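Local coordinates for RimK-related lysine biosynthesis protein (Thermococcus kodakarensis, PDB 5K2M) that binds ADP and magnesium ions and, as a LysX-type member of the RimK family, probably acts as an ATP-dependent ligase in amino-acid biosynthesis, at residues Ser73-Leu76 with Ile77-Gly81. Sequence-based numbering, arbitrary orientation.
Sequences SSRL and IFEAG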
loop_
_atom_site.group_PDB
_atom_site.type_symbol
_atom_site.label_atom_id
_atom_site.label_comp_id
_atom_site.label_asym_id
_atom_site.label_seq_id
_atom_site.Cartn_x
_atom_site.Cartn_y
_atom_site.Cartn_z
ATOM N N SER A 73 -18.586 -37.167 0.911
ATOM C CA SER A 73 -17.769 -36.046 0.427
ATOM C C SER A 73 -18.619 -34.812 0.118
ATOM O O SER A 73 -19.829 -34.924 -0.089
ATOM C CB SER A 73 -16.995 -36.472 -0.825
ATOM O OG SER A 73 -17.855 -36.594 -1.951
ATOM N N SER A 74 -17.989 -33.640 0.055
ATOM C CA SER A 74 -18.718 -32.428 -0.284
ATOM C C SER A 74 -19.349 -32.500 -1.680
ATOM O O SER A 74 -20.484 -32.065 -1.883
ATOM C CB SER A 74 -17.834 -31.177 -0.150
ATOM O OG SER A 74 -16.720 -31.210 -1.017
ATOM N N ARG A 75 -18.621 -33.052 -2.635
ATOM C CA ARG A 75 -19.153 -33.241 -3.977
ATOM C C ARG A 75 -20.422 -34.120 -3.972
ATOM O O ARG A 75 -21.424 -33.765 -4.573
ATOM C CB ARG A 75 -18.063 -33.820 -4.899
ATOM C CG ARG A 75 -18.511 -34.132 -6.322
ATOM C CD ARG A 75 -18.854 -35.613 -6.487
ATOM N NE ARG A 75 -19.621 -35.915 -7.702
ATOM C CZ ARG A 75 -19.991 -37.138 -8.090
ATOM N NH1 ARG A 75 -19.675 -38.211 -7.365
ATOM N NH2 ARG A 75 -20.685 -37.294 -9.214
ATOM N N LEU A 76 -20.393 -35.259 -3.297
ATOM C CA LEU A 76 -21.570 -36.132 -3.276
ATOM C C LEU A 76 -22.749 -35.503 -2.537
ATOM O O LEU A 76 -23.898 -35.551 -3.013
ATOM C CB LEU A 76 -21.239 -37.512 -2.690
ATOM C CG LEU A 76 -22.377 -38.533 -2.805
ATOM C CD1 LEU A 76 -22.853 -38.692 -4.242
ATOM C CD2 LEU A 76 -21.913 -39.864 -2.280
ATOM N N ILE A 77 -22.479 -34.878 -1.394
ATOM C CA ILE A 77 -23.530 -34.196 -0.655
ATOM C C ILE A 77 -24.204 -33.124 -1.527
ATOM O O ILE A 77 -25.426 -33.024 -1.554
ATOM C CB ILE A 77 -23.006 -33.561 0.648
ATOM C CG1 ILE A 77 -22.653 -34.654 1.672
ATOM C CG2 ILE A 77 -24.047 -32.608 1.237
ATOM C CD1 ILE A 77 -21.610 -34.221 2.683
ATOM N N PHE A 78 -23.415 -32.348 -2.263
ATOM C CA PHE A 78 -23.999 -31.344 -3.140
ATOM C C PHE A 78 -24.808 -31.963 -4.281
ATOM O O PHE A 78 -25.936 -31.574 -4.512
ATOM C CB PHE A 78 -22.941 -30.411 -3.748
ATOM C CG PHE A 78 -23.508 -29.528 -4.821
ATOM C CD1 PHE A 78 -24.545 -28.644 -4.517
ATOM C CD2 PHE A 78 -23.099 -29.651 -6.141
ATOM C CE1 PHE A 78 -25.118 -27.853 -5.506
ATOM C CE2 PHE A 78 -23.650 -28.853 -7.127
ATOM C CZ PHE A 78 -24.662 -27.958 -6.814
ATOM N N GLU A 79 -24.224 -32.912 -5.006
ATOM C CA GLU A 79 -24.905 -33.442 -6.180
ATOM C C GLU A 79 -26.074 -34.339 -5.830
ATOM O O GLU A 79 -27.174 -34.151 -6.355
ATOM C CB GLU A 79 -23.933 -34.141 -7.122
ATOM C CG GLU A 79 -22.907 -33.174 -7.673
ATOM C CD GLU A 79 -22.609 -33.357 -9.149
ATOM O OE1 GLU A 79 -23.347 -34.086 -9.858
ATOM O OE2 GLU A 79 -21.615 -32.745 -9.594
ATOM N N ALA A 80 -25.857 -35.298 -4.941
ATOM C CA ALA A 80 -26.954 -36.171 -4.503
ATOM C C ALA A 80 -28.065 -35.389 -3.787
ATOM O O ALA A 80 -29.250 -35.676 -3.972
ATOM C CB ALA A 80 -26.430 -37.291 -3.611
ATOM N N GLY A 81 -27.686 -34.383 -2.996
ATOM C CA GLY A 81 -28.656 -33.619 -2.195
ATOM C C GLY A 81 -29.524 -32.626 -2.957
ATOM O O GLY A 81 -30.424 -32.028 -2.387
#
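R75 and E79, one turn apart on helix 74-80, pair loosely: NE of R75 lies 4.2 Å from OE2 of E79, opposite charges near each other but not bonded, with guanidinium and carboxylate planes 63° apart. Outside, R75 NH1 forms a salt bridge to E223 and a hydrogen bond to the F221 carbonyl, and E79 a salt bridge to R89, so each long, charged side chain ties the helix to neighbouring structure. The backbone supplies the regular i to i+4 bonds. I77 N donates to S73 O at 3.0 Å, nearly straight at 172°, and A80 N to L76 O at 2.8 Å, more bent. S73 is the N-cap: a short hydroxyl suits this place, since OG accepts from L76 N (3.2 Å) and also bonds E223. The helix follows strand 70-71 at the edge of the parallel sheet and leads toward the nucleotide site of the ATP-grasp fold, where the CA of G81 lies about 7 Å from a bound magnesium ion. Apolar packing occupies the buried side. With CG anti to its backbone N (chi1 -173°), L76 brings CD1 within 3.9 Å of A80 CB, and L76 and the small A80 both rest on L226 of strand 225-233. I77 sets CG1 3.3 Å from S73 O, while its branched, apolar side chain suits packing on H53, L57 and A60 of helix 53-65.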